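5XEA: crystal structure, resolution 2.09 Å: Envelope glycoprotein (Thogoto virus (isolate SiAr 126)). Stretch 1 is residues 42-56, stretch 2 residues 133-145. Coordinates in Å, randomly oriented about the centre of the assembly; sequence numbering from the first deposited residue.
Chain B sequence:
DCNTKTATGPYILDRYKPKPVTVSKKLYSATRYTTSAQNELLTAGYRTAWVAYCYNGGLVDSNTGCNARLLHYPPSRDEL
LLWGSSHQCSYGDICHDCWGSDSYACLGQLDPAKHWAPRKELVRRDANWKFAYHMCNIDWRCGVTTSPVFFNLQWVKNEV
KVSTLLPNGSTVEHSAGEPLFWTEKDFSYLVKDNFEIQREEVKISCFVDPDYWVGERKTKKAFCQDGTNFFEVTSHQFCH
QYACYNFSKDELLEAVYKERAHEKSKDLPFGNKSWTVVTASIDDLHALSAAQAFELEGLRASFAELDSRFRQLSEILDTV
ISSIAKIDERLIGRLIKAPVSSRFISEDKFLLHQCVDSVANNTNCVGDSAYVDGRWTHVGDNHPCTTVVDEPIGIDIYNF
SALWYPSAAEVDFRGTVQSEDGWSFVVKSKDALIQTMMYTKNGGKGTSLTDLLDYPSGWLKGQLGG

Stretch 1 (42-56) LTAGYRTAWVAYCYN
Stretch 2 (133-145) YHMCNIDWRCGVT

Residues 42-56 and 133-145 of the Thogoto virus envelope glycoprotein form two long antiparallel strands, their N-to-C directions 161° apart and their axes approaching to 4.5 Å; together they bury 1303 Å². Backbone torsions are extended throughout, phi from -88° to -170° and psi from 100° to 165°. The register pairs Ala44 with Thr145 and steps without a bulge, one residue up in one strand for one down in the other, to Tyr55 with His134. One face of the sheet carries Tyr46, Thr48 and Arg141; the other carries Ala49, Trp140, Tyr53, Tyr55 and His134.

Backbone hydrogen bonds run in reciprocal pairs at every second residue: Ala44 with Thr145, Tyr46 with Gly143, Thr48 with Arg141, Trp50 with Asp139, Ala52 with Asn137 and Cys54 with Met135. Ala52 N to Asn137 O and Asn137 N to Ala52 O both span 2.8 Å; Tyr46 N to Gly143 O and Gly143 N to Tyr46 O both span 3.0 Å. The intervening non-hydrogen-bonded pairs come closer, with CA atoms of Arg47 and Cys142 4.1 Å apart, and let CA-H groups meet carbonyls, as in Ile138 CA to Trp50 O at 3.1 Å.

Two CH-pi contacts form, one on each face. Tyr46 (chi1 p, chi2 92°) lays its ring over Gly143, whose CA sits 3.9 Å from the centroid of the Tyr46 ring. An ideal CB on Gly143 would fall 2.5 Å from Tyr46 CE2, so the missing side chain makes room for the ring. Trp140 (chi1 m, chi2 80°) leaves the sheet on its face and its indole leans toward the partner strand, placing Ala49 CB 3.5 Å from the centroid of the Trp140 six-membered ring and almost on its normal.

Arg141 (chi1 p, chi2 t, chi3 m) turns its guanidinium so that Tyr46 CE1 lies over one face, 3.5 Å from Arg141 NH1.

Among apolar contacts, Val51 CG2 and Ile138 CG2 meet at 4.2 Å, and Arg47 CG approaches the indole edge, 3.9 Å from Trp140 CE3.

In the aromatic cluster, His134 (chi1 m) lies between two tyrosines, both chi1 t: Tyr53 OH is over one ring face, 3.2 Å from His134 ND1, and Tyr55 CD1 over the opposite face, 3.4 Å from His134 NE2. The Tyr53 and His134 planes are near parallel (16°) but slid apart, whereas Tyr55 meets His134 obliquely at 42°.

Water 1 bridges the strands through hydrogen bonds to Thr48 OG1 and Arg141 NH1, each 2.7 Å from its oxygen, accepting from the arginine. Within the second strand, Trp140 N donates to Asp139 OD1 at 2.7 Å.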

ATOM      1  N   LEU B  42     -12.068 -21.945  -2.791  1.00 46.40           N
ATOM      2  CA  LEU B  42     -13.332 -21.380  -3.231  1.00 45.15           C
ATOM      3  C   LEU B  42     -13.712 -22.050  -4.541  1.00 45.76           C
ATOM      4  O   LEU B  42     -12.990 -21.936  -5.538  1.00 44.82           O
ATOM      5  CB  LEU B  42     -13.243 -19.864  -3.404  1.00 41.10           C
ATOM      6  CG  LEU B  42     -14.393 -19.250  -4.212  1.00 37.21           C
ATOM      7  CD1 LEU B  42     -15.709 -19.322  -3.450  1.00 33.37           C
ATOM      8  CD2 LEU B  42     -14.060 -17.819  -4.595  1.00 38.37           C
ATOM      9  N   THR B  43     -14.812 -22.779  -4.527  1.00 41.48           N
ATOM     10  CA  THR B  43     -15.425 -23.274  -5.754  1.00 44.78           C
ATOM     11  C   THR B  43     -16.652 -22.421  -6.032  1.00 37.91           C
ATOM     12  O   THR B  43     -17.544 -22.312  -5.180  1.00 43.59           O
ATOM     13  CB  THR B  43     -15.797 -24.752  -5.643  1.00 46.13           C
ATOM     14  OG1 THR B  43     -14.613 -25.512  -5.386  1.00 49.86           O
ATOM     15  CG2 THR B  43     -16.422 -25.233  -6.948  1.00 50.75           C
ATOM     16  N   ALA B  44     -16.681 -21.792  -7.203  1.00 40.12           N
ATOM     17  CA  ALA B  44     -17.796 -20.935  -7.585  1.00 40.39           C
ATOM     18  C   ALA B  44     -18.275 -21.321  -8.975  1.00 36.62           C
ATOM     19  O   ALA B  44     -17.472 -21.440  -9.904  1.00 37.95           O
ATOM     20  CB  ALA B  44     -17.410 -19.455  -7.551  1.00 38.92           C
ATOM     21  N   GLY B  45     -19.576 -21.509  -9.112  1.00 36.53           N
ATOM     22  CA  GLY B  45     -20.158 -21.887 -10.388  1.00 33.63           C
ATOM     23  C   GLY B  45     -21.412 -21.097 -10.692  1.00 36.81           C
ATOM     24  O   GLY B  45     -22.152 -20.695  -9.794  1.00 36.94           O
ATOM     25  N   TYR B  46     -21.644 -20.879 -11.993  1.00 31.24           N
ATOM     26  CA  TYR B  46     -22.819 -20.158 -12.461  1.00 30.60           C
ATOM     27  C   TYR B  46     -23.451 -20.913 -13.618  1.00 32.60           C
ATOM     28  O   TYR B  46     -22.776 -21.649 -14.342  1.00 36.96           O
ATOM     29  CB  TYR B  46     -22.491 -18.707 -12.891  1.00 31.95           C
ATOM     30  CG  TYR B  46     -21.603 -18.574 -14.110  1.00 39.94           C
ATOM     31  CD1 TYR B  46     -22.146 -18.456 -15.390  1.00 32.43           C
ATOM     32  CD2 TYR B  46     -20.217 -18.552 -13.979  1.00 33.56           C
ATOM     33  CE1 TYR B  46     -21.329 -18.343 -16.500  1.00 31.08           C
ATOM     34  CE2 TYR B  46     -19.397 -18.442 -15.084  1.00 33.18           C
ATOM     35  CZ  TYR B  46     -19.951 -18.333 -16.343  1.00 40.90           C
ATOM     36  OH  TYR B  46     -19.113 -18.216 -17.436  1.00 34.87           O
ATOM     37  N   ARG B  47     -24.755 -20.716 -13.779  1.00 36.85           N
ATOM     38  CA  ARG B  47     -25.496 -21.301 -14.891  1.00 34.85           C
ATOM     39  C   ARG B  47     -26.766 -20.493 -15.089  1.00 35.97           C
ATOM     40  O   ARG B  47     -27.500 -20.242 -14.125  1.00 32.68           O
ATOM     41  CB  ARG B  47     -25.828 -22.769 -14.625  1.00 33.98           C
ATOM     42  CG  ARG B  47     -26.704 -23.440 -15.700  1.00 40.34           C
ATOM     43  CD  ARG B  47     -26.735 -24.936 -15.425  1.00 36.84           C
ATOM     44  NE  ARG B  47     -27.323 -25.201 -14.119  1.00 41.26           N
ATOM     45  CZ  ARG B  47     -27.290 -26.371 -13.494  1.00 42.82           C
ATOM     46  NH1 ARG B  47     -26.696 -27.416 -14.056  1.00 39.96           N
ATOM     47  NH2 ARG B  47     -27.869 -26.488 -12.303  1.00 40.97           N
ATOM     48  N   THR B  48     -27.022 -20.105 -16.330  1.00 35.30           N
ATOM     49  CA  THR B  48     -28.204 -19.324 -16.675  1.00 31.67           C
ATOM     50  C   THR B  48     -28.693 -19.766 -18.045  1.00 35.84           C
ATOM     51  O   THR B  48     -27.900 -20.166 -18.910  1.00 32.34           O
ATOM     52  CB  THR B  48     -27.865 -17.810 -16.640  1.00 41.92           C
ATOM     53  OG1 THR B  48     -27.634 -17.408 -15.284  1.00 35.35           O
ATOM     54  CG2 THR B  48     -28.957 -16.962 -17.227  1.00 33.74           C
ATOM     55  N   ALA B  49     -30.009 -19.697 -18.242  1.00 34.95           N
ATOM     56  CA  ALA B  49     -30.616 -19.941 -19.543  1.00 33.16           C
ATOM     57  C   ALA B  49     -31.201 -18.643 -20.094  1.00 32.33           C
ATOM     58  O   ALA B  49     -31.739 -17.829 -19.338  1.00 32.78           O
ATOM     59  CB  ALA B  49     -31.711 -21.016 -19.447  1.00 30.57           C
ATOM     60  N   TRP B  50     -31.044 -18.429 -21.395  1.00 32.11           N
ATOM     61  CA  TRP B  50     -31.842 -17.462 -22.151  1.00 33.99           C
ATOM     62  C   TRP B  50     -32.996 -18.219 -22.787  1.00 34.07           C
ATOM     63  O   TRP B  50     -32.766 -19.159 -23.550  1.00 33.15           O
ATOM     64  CB  TRP B  50     -31.027 -16.757 -23.240  1.00 29.89           C
ATOM     65  CG  TRP B  50     -31.825 -15.852 -24.153  1.00 33.43           C
ATOM     66  CD1 TRP B  50     -32.171 -16.100 -25.455  1.00 34.37           C
ATOM     67  CD2 TRP B  50     -32.383 -14.565 -23.831  1.00 37.07           C
ATOM     68  NE1 TRP B  50     -32.905 -15.047 -25.960  1.00 39.02           N
ATOM     69  CE2 TRP B  50     -33.047 -14.095 -24.985  1.00 33.70           C
ATOM     70  CE3 TRP B  50     -32.381 -13.767 -22.682  1.00 36.11           C
ATOM     71  CZ2 TRP B  50     -33.699 -12.853 -25.030  1.00 36.69           C
ATOM     72  CZ3 TRP B  50     -33.041 -12.534 -22.720  1.00 34.49           C
ATOM     73  CH2 TRP B  50     -33.692 -12.091 -23.896  1.00 34.77           C
ATOM     74  N   VAL B  51     -34.224 -17.824 -22.458  1.00 39.56           N
ATOM     75  CA  VAL B  51     -35.425 -18.462 -22.993  1.00 35.44           C
ATOM     76  C   VAL B  51     -36.295 -17.389 -23.643  1.00 33.31           C
ATOM     77  O   VAL B  51     -36.772 -16.475 -22.955  1.00 35.74           O
ATOM     78  CB  VAL B  51     -36.209 -19.217 -21.902  1.00 34.95           C
ATOM     79  CG1 VAL B  51     -37.438 -19.903 -22.496  1.00 36.97           C
ATOM     80  CG2 VAL B  51     -35.303 -20.248 -21.207  1.00 44.40           C
ATOM     81  N   ALA B  52     -36.490 -17.489 -24.958  1.00 32.61           N
ATOM     82  CA  ALA B  52     -37.358 -16.581 -25.714  1.00 33.07           C
ATOM     83  C   ALA B  52     -38.477 -17.384 -26.375  1.00 36.28           C
ATOM     84  O   ALA B  52     -38.240 -18.123 -27.338  1.00 38.32           O
ATOM     85  CB  ALA B  52     -36.570 -15.789 -26.762  1.00 35.32           C
ATOM     86  N   TYR B  53     -39.691 -17.214 -25.876  1.00 39.56           N
ATOM     87  CA  TYR B  53     -40.886 -17.852 -26.418  1.00 34.57           C
ATOM     88  C   TYR B  53     -41.741 -16.771 -27.079  1.00 39.76           C
ATOM     89  O   TYR B  53     -42.268 -15.887 -26.400  1.00 38.68           O
ATOM     90  CB  TYR B  53     -41.643 -18.557 -25.300  1.00 38.69           C
ATOM     91  CG  TYR B  53     -42.882 -19.312 -25.735  1.00 37.84           C
ATOM     92  CD1 TYR B  53     -42.781 -20.465 -26.504  1.00 39.99           C
ATOM     93  CD2 TYR B  53     -44.155 -18.887 -25.352  1.00 39.11           C
ATOM     94  CE1 TYR B  53     -43.921 -21.178 -26.890  1.00 43.08           C
ATOM     95  CE2 TYR B  53     -45.302 -19.595 -25.737  1.00 39.81           C
ATOM     96  CZ  TYR B  53     -45.172 -20.741 -26.497  1.00 41.22           C
ATOM     97  OH  TYR B  53     -46.291 -21.450 -26.877  1.00 42.87           O
ATOM     98  N   CYS B  54     -41.882 -16.836 -28.390  1.00 32.45           N
ATOM     99  CA  CYS B  54     -42.523 -15.765 -29.135  1.00 35.88           C
ATOM    100  C   CYS B  54     -43.728 -16.316 -29.876  1.00 38.12           C
ATOM    101  O   CYS B  54     -43.820 -17.518 -30.117  1.00 36.13           O
ATOM    102  CB  CYS B  54     -41.539 -15.141 -30.120  1.00 33.04           C
ATOM    103  SG  CYS B  54     -40.021 -14.546 -29.313  1.00 47.02           S
ATOM    104  N   TYR B  55     -44.652 -15.425 -30.231  1.00 35.04           N
ATOM    105  CA  TYR B  55     -45.727 -15.754 -31.163  1.00 38.80           C
ATOM    106  C   TYR B  55     -45.837 -14.646 -32.198  1.00 39.61           C
ATOM    107  O   TYR B  55     -45.813 -13.460 -31.857  1.00 41.97           O
ATOM    108  CB  TYR B  55     -47.086 -15.950 -30.462  1.00 38.61           C
ATOM    109  CG  TYR B  55     -48.225 -16.215 -31.442  1.00 38.28           C
ATOM    110  CD1 TYR B  55     -48.313 -17.427 -32.118  1.00 33.87           C
ATOM    111  CD2 TYR B  55     -49.193 -15.245 -31.710  1.00 40.50           C
ATOM    112  CE1 TYR B  55     -49.348 -17.679 -33.018  1.00 33.84           C
ATOM    113  CE2 TYR B  55     -50.241 -15.495 -32.618  1.00 39.14           C
ATOM    114  CZ  TYR B  55     -50.300 -16.717 -33.264  1.00 41.96           C
ATOM    115  OH  TYR B  55     -51.299 -16.994 -34.167  1.00 46.12           O
ATOM    116  N   ASN B  56     -45.939 -15.039 -33.458  1.00 34.47           N
ATOM    117  CA  ASN B  56     -46.085 -14.109 -34.567  1.00 30.27           C
ATOM    118  C   ASN B  56     -47.508 -14.242 -35.121  1.00 41.75           C
ATOM    119  O   ASN B  56     -47.793 -15.155 -35.897  1.00 36.91           O
ATOM    120  CB  ASN B  56     -45.048 -14.409 -35.642  1.00 38.70           C
ATOM    121  CG  ASN B  56     -45.080 -13.414 -36.780  1.00 37.21           C
ATOM    122  OD1 ASN B  56     -45.992 -12.602 -36.888  1.00 41.75           O
ATOM    123  ND2 ASN B  56     -44.066 -13.467 -37.631  1.00 39.76           N
ATOM    124  N   TYR B 133     -47.284 -18.826 -36.100  1.00 39.48           N
ATOM    125  CA  TYR B 133     -46.730 -19.867 -35.254  1.00 33.66           C
ATOM    126  C   TYR B 133     -45.939 -19.249 -34.112  1.00 35.99           C
ATOM    127  O   TYR B 133     -45.549 -18.074 -34.141  1.00 38.12           O
ATOM    128  CB  TYR B 133     -45.806 -20.816 -36.033  1.00 36.94           C
ATOM    129  CG  TYR B 133     -46.505 -21.740 -37.005  1.00 40.81           C
ATOM    130  CD1 TYR B 133     -46.840 -23.038 -36.634  1.00 46.63           C
ATOM    131  CD2 TYR B 133     -46.806 -21.321 -38.296  1.00 42.74           C
ATOM    132  CE1 TYR B 133     -47.484 -23.890 -37.517  1.00 51.53           C
ATOM    133  CE2 TYR B 133     -47.431 -22.165 -39.193  1.00 42.08           C
ATOM    134  CZ  TYR B 133     -47.770 -23.451 -38.791  1.00 49.03           C
ATOM    135  OH  TYR B 133     -48.396 -24.299 -39.665  1.00 65.70           O
ATOM    136  N   HIS B 134     -45.682 -20.080 -33.113  1.00 34.44           N
ATOM    137  CA  HIS B 134     -44.809 -19.747 -32.001  1.00 33.32           C
ATOM    138  C   HIS B 134     -43.367 -20.100 -32.347  1.00 40.03           C
ATOM    139  O   HIS B 134     -43.103 -21.008 -33.146  1.00 39.37           O
ATOM    140  CB  HIS B 134     -45.221 -20.502 -30.749  1.00 37.89           C
ATOM    141  CG  HIS B 134     -46.594 -20.168 -30.275  1.00 37.97           C
ATOM    142  ND1 HIS B 134     -46.827 -19.295 -29.240  1.00 43.85           N
ATOM    143  CD2 HIS B 134     -47.809 -20.580 -30.704  1.00 35.25           C
ATOM    144  CE1 HIS B 134     -48.129 -19.185 -29.044  1.00 40.31           C
ATOM    145  NE2 HIS B 134     -48.746 -19.960 -29.915  1.00 47.89           N
ATOM    146  N   MET B 135     -42.428 -19.381 -31.736  1.00 37.57           N
ATOM    147  CA  MET B 135     -41.031 -19.696 -31.971  1.00 32.94           C
ATOM    148  C   MET B 135     -40.273 -19.629 -30.653  1.00 37.55           C
ATOM    149  O   MET B 135     -40.502 -18.736 -29.837  1.00 34.08           O
ATOM    150  CB  MET B 135     -40.423 -18.768 -33.026  1.00 39.49           C
ATOM    151  CG  MET B 135     -39.054 -19.259 -33.516  1.00 39.76           C
ATOM    152  SD  MET B 135     -38.459 -18.396 -34.967  1.00 46.86           S
ATOM    153  CE  MET B 135     -39.403 -19.239 -36.238  1.00 38.24           C
ATOM    154  N   CYS B 136     -39.400 -20.611 -30.448  1.00 34.80           N
ATOM    155  CA  CYS B 136     -38.720 -20.859 -29.187  1.00 41.62           C
ATOM    156  C   CYS B 136     -37.215 -20.780 -29.417  1.00 35.77           C
ATOM    157  O   CYS B 136     -36.685 -21.397 -30.347  1.00 37.92           O
ATOM    158  CB  CYS B 136     -39.117 -22.233 -28.623  1.00 41.82           C
ATOM    159  SG  CYS B 136     -38.208 -22.816 -27.161  1.00 51.32           S
ATOM    160  N   ASN B 137     -36.535 -19.993 -28.595  1.00 37.87           N
ATOM    161  CA  ASN B 137     -35.077 -20.006 -28.578  1.00 38.90           C
ATOM    162  C   ASN B 137     -34.628 -20.211 -27.146  1.00 34.90           C
ATOM    163  O   ASN B 137     -35.071 -19.487 -26.245  1.00 36.73           O
ATOM    164  CB  ASN B 137     -34.485 -18.712 -29.155  1.00 37.78           C
ATOM    165  CG  ASN B 137     -34.308 -18.773 -30.661  1.00 45.81           C
ATOM    166  OD1 ASN B 137     -33.393 -19.428 -31.161  1.00 40.63           O
ATOM    167  ND2 ASN B 137     -35.186 -18.086 -31.395  1.00 42.03           N
ATOM    168  N   ILE B 138     -33.780 -21.217 -26.932  1.00 37.45           N
ATOM    169  CA  ILE B 138     -33.155 -21.455 -25.641  1.00 36.38           C
ATOM    170  C   ILE B 138     -31.652 -21.614 -25.836  1.00 35.26           C
ATOM    171  O   ILE B 138     -31.211 -22.377 -26.706  1.00 37.18           O
ATOM    172  CB  ILE B 138     -33.711 -22.711 -24.949  1.00 38.98           C
ATOM    173  CG1 ILE B 138     -35.236 -22.689 -24.882  1.00 39.77           C
ATOM    174  CG2 ILE B 138     -33.077 -22.887 -23.547  1.00 33.56           C
ATOM    175  CD1 ILE B 138     -35.782 -23.914 -24.198  1.00 47.90           C
ATOM    176  N   ASP B 139     -30.865 -20.939 -24.989  1.00 37.36           N
ATOM    177  CA  ASP B 139     -29.428 -21.194 -24.936  1.00 34.13           C
ATOM    178  C   ASP B 139     -28.961 -21.034 -23.498  1.00 35.83           C
ATOM    179  O   ASP B 139     -29.670 -20.501 -22.636  1.00 35.09           O
ATOM    180  CB  ASP B 139     -28.645 -20.285 -25.898  1.00 37.70           C
ATOM    181  CG  ASP B 139     -27.251 -20.838 -26.238  1.00 47.78           C
ATOM    182  OD1 ASP B 139     -26.911 -21.963 -25.777  1.00 39.96           O
ATOM    183  OD2 ASP B 139     -26.499 -20.136 -26.952  1.00 42.72           O
ATOM    184  N   TRP B 140     -27.761 -21.538 -23.232  1.00 32.90           N
ATOM    185  CA  TRP B 140     -27.274 -21.656 -21.866  1.00 32.82           C
ATOM    186  C   TRP B 140     -25.896 -21.034 -21.741  1.00 33.79           C
ATOM    187  O   TRP B 140     -25.124 -21.004 -22.700  1.00 36.28           O
ATOM    188  CB  TRP B 140     -27.209 -23.139 -21.424  1.00 33.77           C
ATOM    189  CG  TRP B 140     -28.555 -23.761 -21.307  1.00 34.13           C
ATOM    190  CD1 TRP B 140     -29.331 -24.243 -22.331  1.00 34.51           C
ATOM    191  CD2 TRP B 140     -29.317 -23.927 -20.109  1.00 39.94           C
ATOM    192  NE1 TRP B 140     -30.517 -24.721 -21.836  1.00 36.44           N
ATOM    193  CE2 TRP B 140     -30.549 -24.524 -20.480  1.00 39.60           C
ATOM    194  CE3 TRP B 140     -29.081 -23.638 -18.754  1.00 33.95           C
ATOM    195  CZ2 TRP B 140     -31.538 -24.840 -19.547  1.00 36.93           C
ATOM    196  CZ3 TRP B 140     -30.059 -23.942 -17.829  1.00 34.22           C
ATOM    197  CH2 TRP B 140     -31.279 -24.549 -18.232  1.00 36.05           C
ATOM    198  N   ARG B 141     -25.587 -20.564 -20.533  1.00 32.06           N
ATOM    199  CA  ARG B 141     -24.216 -20.259 -20.145  1.00 31.90           C
ATOM    200  C   ARG B 141     -23.930 -20.969 -18.830  1.00 35.23           C
ATOM    201  O   ARG B 141     -24.823 -21.155 -17.996  1.00 35.40           O
ATOM    202  CB  ARG B 141     -23.947 -18.753 -19.989  1.00 31.39           C
ATOM    203  CG  ARG B 141     -24.606 -18.125 -18.758  1.00 35.01           C
ATOM    204  CD  ARG B 141     -24.696 -16.602 -18.873  1.00 32.23           C
ATOM    205  NE  ARG B 141     -23.372 -16.031 -19.145  1.00 36.07           N
ATOM    206  CZ  ARG B 141     -22.599 -15.441 -18.235  1.00 40.13           C
ATOM    207  NH1 ARG B 141     -23.001 -15.328 -16.978  1.00 31.49           N
ATOM    208  NH2 ARG B 141     -21.415 -14.957 -18.585  1.00 30.98           N
ATOM    209  N   CYS B 142     -22.679 -21.373 -18.658  1.00 34.60           N
ATOM    210  CA  CYS B 142     -22.265 -21.918 -17.372  1.00 36.77           C
ATOM    211  C   CYS B 142     -20.755 -21.807 -17.261  1.00 39.12           C
ATOM    212  O   CYS B 142     -20.047 -21.654 -18.261  1.00 37.04           O
ATOM    213  CB  CYS B 142     -22.731 -23.368 -17.201  1.00 38.83           C
ATOM    214  SG  CYS B 142     -22.054 -24.503 -18.430  1.00 50.78           S
ATOM    215  N   GLY B 143     -20.270 -21.880 -16.035  1.00 35.76           N
ATOM    216  CA  GLY B 143     -18.841 -21.782 -15.809  1.00 35.46           C
ATOM    217  C   GLY B 143     -18.528 -22.140 -14.375  1.00 38.04           C
ATOM    218  O   GLY B 143     -19.404 -22.114 -13.503  1.00 37.35           O
ATOM    219  N   VAL B 144     -17.262 -22.478 -14.138  1.00 35.90           N
ATOM    220  CA  VAL B 144     -16.839 -22.913 -12.811  1.00 38.31           C
ATOM    221  C   VAL B 144     -15.393 -22.488 -12.602  1.00 44.03           C
ATOM    222  O   VAL B 144     -14.593 -22.470 -13.545  1.00 48.29           O
ATOM    223  CB  VAL B 144     -17.013 -24.434 -12.628  1.00 36.60           C
ATOM    224  CG1 VAL B 144     -16.121 -25.203 -13.606  1.00 44.47           C
ATOM    225  CG2 VAL B 144     -16.718 -24.861 -11.176  1.00 39.96           C
ATOM    226  N   THR B 145     -15.068 -22.119 -11.365  1.00 44.44           N
ATOM    227  CA  THR B 145     -13.689 -21.911 -10.958  1.00 41.76           C
ATOM    228  C   THR B 145     -13.457 -22.605  -9.624  1.00 44.33           C
ATOM    229  O   THR B 145     -14.363 -22.717  -8.791  1.00 40.68           O
ATOM    230  CB  THR B 145     -13.324 -20.409 -10.841  1.00 49.88           C
ATOM    231  OG1 THR B 145     -11.899 -20.256 -10.826  1.00 53.36           O
ATOM    232  CG2 THR B 145     -13.879 -19.796  -9.554  1.00 49.38           C
TER
HETATM  233  O   HOH W   1     -25.258 -16.105 -15.693  1.00 45.74           O
HETATM  234  O   HOH W   2     -37.652 -16.913 -30.274  1.00 40.42           O